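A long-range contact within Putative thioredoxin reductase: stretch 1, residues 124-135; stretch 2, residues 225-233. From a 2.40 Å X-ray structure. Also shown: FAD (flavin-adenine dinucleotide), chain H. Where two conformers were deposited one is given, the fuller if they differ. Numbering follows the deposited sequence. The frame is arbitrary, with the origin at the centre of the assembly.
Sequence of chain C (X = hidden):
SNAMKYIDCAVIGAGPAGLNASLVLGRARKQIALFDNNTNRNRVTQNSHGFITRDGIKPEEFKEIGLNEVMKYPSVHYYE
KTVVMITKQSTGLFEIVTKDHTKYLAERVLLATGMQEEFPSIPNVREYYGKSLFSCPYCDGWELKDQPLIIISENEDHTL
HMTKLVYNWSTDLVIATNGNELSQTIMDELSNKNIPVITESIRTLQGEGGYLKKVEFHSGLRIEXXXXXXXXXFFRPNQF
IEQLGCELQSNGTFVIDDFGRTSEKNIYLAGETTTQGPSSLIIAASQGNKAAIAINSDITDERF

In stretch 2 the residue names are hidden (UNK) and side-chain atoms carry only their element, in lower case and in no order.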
# COMPACT_ATOMS: atom_id res chain seq x y z
N ASN C 124 -34.35 -2.20 -3.04
CA ASN C 124 -33.81 -1.83 -1.75
C ASN C 124 -32.54 -2.55 -1.33
O ASN C 124 -32.25 -2.59 -0.14
CB ASN C 124 -34.87 -1.97 -0.65
CG ASN C 124 -36.04 -1.02 -0.84
OD1 ASN C 124 -35.92 0.18 -0.61
ND2 ASN C 124 -37.18 -1.56 -1.26
N VAL C 125 -31.78 -3.09 -2.27
CA VAL C 125 -30.48 -3.68 -1.94
C VAL C 125 -29.54 -2.67 -1.27
O VAL C 125 -28.66 -3.03 -0.51
CB VAL C 125 -29.78 -4.30 -3.17
CG1 VAL C 125 -29.45 -3.23 -4.20
CG2 VAL C 125 -28.52 -5.03 -2.76
N ARG C 126 -29.77 -1.39 -1.55
CA ARG C 126 -28.95 -0.33 -0.99
C ARG C 126 -29.09 -0.23 0.52
O ARG C 126 -28.13 0.07 1.22
CB ARG C 126 -29.36 1.00 -1.59
CG ARG C 126 -28.21 1.85 -2.05
CD ARG C 126 -28.11 1.84 -3.56
NE ARG C 126 -27.84 3.18 -4.07
CZ ARG C 126 -26.67 3.80 -3.97
NH1 ARG C 126 -26.53 5.03 -4.45
NH2 ARG C 126 -25.63 3.20 -3.40
N GLU C 127 -30.30 -0.49 1.01
CA GLU C 127 -30.58 -0.39 2.44
C GLU C 127 -29.77 -1.42 3.23
O GLU C 127 -29.48 -1.21 4.41
CB GLU C 127 -32.08 -0.53 2.71
CG GLU C 127 -32.89 0.66 2.21
CD GLU C 127 -34.38 0.36 2.08
OE1 GLU C 127 -34.79 -0.81 2.28
OE2 GLU C 127 -35.14 1.31 1.78
N TYR C 128 -29.37 -2.49 2.56
CA TYR C 128 -28.68 -3.62 3.19
C TYR C 128 -27.15 -3.58 3.03
O TYR C 128 -26.41 -4.10 3.87
CB TYR C 128 -29.27 -4.95 2.68
CG TYR C 128 -30.74 -5.09 3.05
CD1 TYR C 128 -31.13 -5.81 4.18
CD2 TYR C 128 -31.74 -4.48 2.28
CE1 TYR C 128 -32.46 -5.91 4.53
CE2 TYR C 128 -33.08 -4.57 2.63
CZ TYR C 128 -33.42 -5.29 3.76
OH TYR C 128 -34.74 -5.40 4.12
N TYR C 129 -26.69 -2.94 1.96
CA TYR C 129 -25.26 -2.86 1.65
C TYR C 129 -24.50 -1.98 2.66
O TYR C 129 -24.86 -0.82 2.89
CB TYR C 129 -25.10 -2.31 0.23
CG TYR C 129 -23.72 -2.41 -0.36
CD1 TYR C 129 -23.20 -3.64 -0.75
CD2 TYR C 129 -22.94 -1.27 -0.54
CE1 TYR C 129 -21.94 -3.73 -1.32
CE2 TYR C 129 -21.68 -1.35 -1.11
CZ TYR C 129 -21.18 -2.59 -1.49
OH TYR C 129 -19.93 -2.69 -2.04
N GLY C 130 -23.43 -2.55 3.22
CA GLY C 130 -22.72 -1.96 4.34
C GLY C 130 -23.19 -2.46 5.71
O GLY C 130 -22.48 -2.31 6.71
N LYS C 131 -24.38 -3.07 5.75
CA LYS C 131 -24.96 -3.52 7.02
C LYS C 131 -24.97 -5.03 7.15
O LYS C 131 -24.43 -5.59 8.12
CB LYS C 131 -26.36 -2.93 7.21
CG LYS C 131 -26.35 -1.42 7.37
CD LYS C 131 -27.69 -0.85 7.81
CE LYS C 131 -27.82 0.60 7.34
NZ LYS C 131 -28.58 1.45 8.29
N SER C 132 -25.58 -5.70 6.17
CA SER C 132 -25.62 -7.16 6.12
C SER C 132 -25.19 -7.76 4.76
O SER C 132 -24.85 -8.94 4.69
CB SER C 132 -27.00 -7.66 6.53
OG SER C 132 -28.06 -6.86 6.00
N LEU C 133 -25.21 -6.95 3.69
CA LEU C 133 -24.69 -7.37 2.38
C LEU C 133 -23.41 -6.61 2.08
O LEU C 133 -23.30 -5.44 2.41
CB LEU C 133 -25.69 -7.11 1.24
CG LEU C 133 -27.00 -7.90 1.24
CD1 LEU C 133 -27.89 -7.51 0.03
CD2 LEU C 133 -26.69 -9.41 1.27
N PHE C 134 -22.46 -7.28 1.44
CA PHE C 134 -21.14 -6.72 1.21
C PHE C 134 -20.63 -7.20 -0.12
O PHE C 134 -21.29 -7.98 -0.79
CB PHE C 134 -20.18 -7.15 2.31
CG PHE C 134 -20.61 -6.71 3.66
CD1 PHE C 134 -20.30 -5.43 4.11
CD2 PHE C 134 -21.34 -7.57 4.49
CE1 PHE C 134 -20.71 -5.00 5.37
CE2 PHE C 134 -21.75 -7.16 5.75
CZ PHE C 134 -21.43 -5.87 6.20
N SER C 135 -19.44 -6.76 -0.49
CA SER C 135 -18.91 -7.13 -1.80
C SER C 135 -17.51 -7.72 -1.73
O SER C 135 -17.06 -8.32 -2.70
CB SER C 135 -18.97 -5.94 -2.78
OG SER C 135 -18.29 -4.79 -2.29
N UNK C 225 -32.06 -15.96 5.52
CA UNK C 225 -30.64 -15.68 5.27
C UNK C 225 -30.25 -14.50 6.15
O UNK C 225 -31.06 -13.58 6.36
c UNK C 225 -30.45 -16.45 2.80
c UNK C 225 -29.24 -17.38 2.92
n UNK C 225 -29.56 -18.52 3.77
c UNK C 225 -28.79 -19.60 3.92
n UNK C 225 -27.66 -19.69 3.26
n UNK C 225 -29.18 -20.59 4.71
c UNK C 225 -30.39 -15.31 3.81
N UNK C 226 -29.02 -14.50 6.68
CA UNK C 226 -28.63 -13.48 7.66
C UNK C 226 -27.82 -12.36 7.01
O UNK C 226 -27.63 -11.30 7.58
c UNK C 226 -27.83 -14.12 8.82
N UNK C 227 -27.35 -12.60 5.80
CA UNK C 227 -26.51 -11.62 5.16
C UNK C 227 -25.83 -12.32 4.02
O UNK C 227 -26.22 -13.43 3.65
N UNK C 228 -24.82 -11.66 3.46
CA UNK C 228 -24.14 -12.25 2.34
C UNK C 228 -23.36 -11.29 1.48
O UNK C 228 -22.91 -10.23 1.93
N UNK C 229 -23.20 -11.70 0.23
CA UNK C 229 -22.38 -10.97 -0.71
C UNK C 229 -23.08 -10.73 -2.04
O UNK C 229 -23.82 -11.57 -2.53
c UNK C 229 -18.62 -11.58 2.58
c UNK C 229 -19.31 -10.63 0.48
c UNK C 229 -19.53 -12.62 2.40
c UNK C 229 -18.51 -10.57 1.61
c UNK C 229 -20.31 -12.66 1.27
c UNK C 229 -20.20 -11.68 0.29
c UNK C 229 -21.06 -11.72 -0.91
N UNK C 230 -22.87 -9.54 -2.59
CA UNK C 230 -23.32 -9.24 -3.94
C UNK C 230 -22.09 -9.03 -4.80
O UNK C 230 -21.01 -8.75 -4.29
c UNK C 230 -23.50 -6.82 -3.33
c UNK C 230 -25.54 -8.22 -3.32
c UNK C 230 -24.21 -7.98 -3.99
c UNK C 230 -24.20 -5.52 -3.57
N UNK C 231 -22.25 -9.17 -6.11
CA UNK C 231 -21.19 -8.87 -7.04
C UNK C 231 -21.53 -7.60 -7.81
O UNK C 231 -22.18 -7.66 -8.84
c UNK C 231 -20.89 -11.34 -7.29
c UNK C 231 -20.97 -10.01 -8.03
c UNK C 231 -19.68 -9.76 -8.84
N UNK C 232 -21.09 -6.44 -7.30
CA UNK C 232 -21.47 -5.19 -7.95
C UNK C 232 -20.65 -4.91 -9.21
O UNK C 232 -19.62 -5.52 -9.44
c UNK C 232 -20.12 -4.72 -6.05
c UNK C 232 -21.20 -4.13 -6.88
c UNK C 232 -20.29 -6.22 -6.08
N UNK C 233 -21.18 -4.02 -10.06
CA UNK C 233 -20.44 -3.46 -11.17
C UNK C 233 -19.89 -2.11 -10.68
O UNK C 233 -20.54 -1.43 -9.88
o UNK C 233 -21.29 -4.52 -13.18
c UNK C 233 -21.34 -3.31 -12.43
c UNK C 233 -20.87 -2.17 -13.34
PA FAD H . -12.36 6.53 -1.77
O1A FAD H . -11.99 6.38 -0.38
O2A FAD H . -13.68 6.12 -2.15
O5B FAD H . -12.16 8.04 -2.07
C5B FAD H . -12.84 8.74 -3.05
C4B FAD H . -13.00 10.12 -2.52
O4B FAD H . -13.18 10.99 -3.61
C3B FAD H . -14.24 10.20 -1.67
O3B FAD H . -13.92 10.79 -0.42
C2B FAD H . -15.14 11.15 -2.41
O2B FAD H . -15.76 11.99 -1.45
C1B FAD H . -14.17 11.92 -3.26
N9A FAD H . -14.78 12.48 -4.47
C8A FAD H . -15.26 11.80 -5.50
N7A FAD H . -15.76 12.62 -6.43
C5A FAD H . -15.59 13.86 -5.98
C6A FAD H . -15.89 15.20 -6.47
N6A FAD H . -16.49 15.39 -7.65
N1A FAD H . -15.56 16.23 -5.71
C2A FAD H . -14.97 16.06 -4.53
N3A FAD H . -14.67 14.88 -4.02
C4A FAD H . -14.95 13.76 -4.70
N1 FAD H . -11.72 -1.66 2.45
C2 FAD H . -10.97 -2.18 3.44
O2 FAD H . -9.77 -2.11 3.35
N3 FAD H . -11.49 -2.77 4.49
C4 FAD H . -12.79 -2.89 4.65
O4 FAD H . -13.24 -3.45 5.63
C4X FAD H . -13.68 -2.34 3.62
N5 FAD H . -15.00 -2.44 3.72
C5X FAD H . -15.78 -1.92 2.78
C6 FAD H . -17.14 -2.04 2.91
C7 FAD H . -17.98 -1.52 1.96
C7M FAD H . -19.47 -1.65 2.12
C8 FAD H . -17.41 -0.86 0.79
C8M FAD H . -18.30 -0.29 -0.25
C9 FAD H . -16.05 -0.75 0.65
C9A FAD H . -15.20 -1.26 1.60
N10 FAD H . -13.83 -1.15 1.47
C10 FAD H . -13.05 -1.70 2.47
C1' FAD H . -13.23 -0.51 0.31
C2' FAD H . -12.54 0.79 0.61
O2' FAD H . -13.55 1.69 0.99
C3' FAD H . -11.90 1.30 -0.65
O3' FAD H . -11.09 0.27 -1.14
C4' FAD H . -11.05 2.54 -0.47
O4' FAD H . -11.88 3.59 -0.04
C5' FAD H . -10.42 3.01 -1.76
O5' FAD H . -9.88 4.28 -1.51
P FAD H . -9.83 5.45 -2.53
O1P FAD H . -9.12 6.56 -1.94
O2P FAD H . -9.33 4.94 -3.78
O3P FAD H . -11.32 5.87 -2.76

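Position 225 carries three carbons in a row, a nitrogen, then a carbon bearing two more nitrogens. That guanidinium chain is R225; it stays out of reach of stretch 1, and its nitrogens find partners elsewhere in the structure.

Position 226 has one side-chain carbon, which points away from stretch 1: A226. Its contribution is backbone, with O lying 3.8 Å from CB of S132.

Position 227 has no side-chain atoms, and its phi/psi of 164/-167 would jam a CB against the carbonyl O of the preceding residue. An ideal CB would also sit 2.6 Å from O of S132, a clash. This is G227, and its CA lies 3.2 Å from O of S132.

Position 228 is bare too, at phi/psi 160/-154, again angles that call for glycine: G228. Its backbone works in both directions. G228 N donates to S132 O (3.0 Å), and F134 N donates to G228 O (3.0 Å), so the residue is held at both ends, in parallel register with L133. CA of L133 adds a CA-H...O contact to G228 O at 3.4 Å.

Position 229 shows one carbon followed by a six-carbon ring without a hydroxyl, hence F229. It pairs with F134, and both side chains leave on the same face of the sheet, where CB of F134 meets CE1 of F229 at 3.9 Å. The CA of F229 also makes a CA-H...O contact with O of F134 (3.2 Å).

Position 230 has four carbons, forked at the first, with one arm two carbons long: I230. Its N donates to F134 O (2.9 Å). The long arm brings CD1 to 3.5 Å from CD1 of Y129, while CG2 lies 4.2 Å from CD1 of L133 and 4.4 Å from CG2 of V125.

Position 231 has one carbon carrying two others, V231, and points away from stretch 1.

At position 232 three carbons close a ring onto the backbone N, making P232. Its CD packs 3.6 Å from CB of S135, whose OG donates to Y129 OH (2.7 Å).

Position 233 has a carbon bearing one oxygen and one carbon: T233, out of reach.

The rule here is a short parallel ladder, three backbone hydrogen bonds long, finished by selective packing. At one end G227 leaves room for O of S132, while G228 is glycine for its backbone angles and not for want of space against stretch 1; I230, covered most by stretch 1, fills a pocket of V125, Y129 and L133 at the other. Y129 links this packing to the cofactor, its OH 3.4 Å from C8M of FAD.

Stretch 2 225-233: RAGGFIVPT
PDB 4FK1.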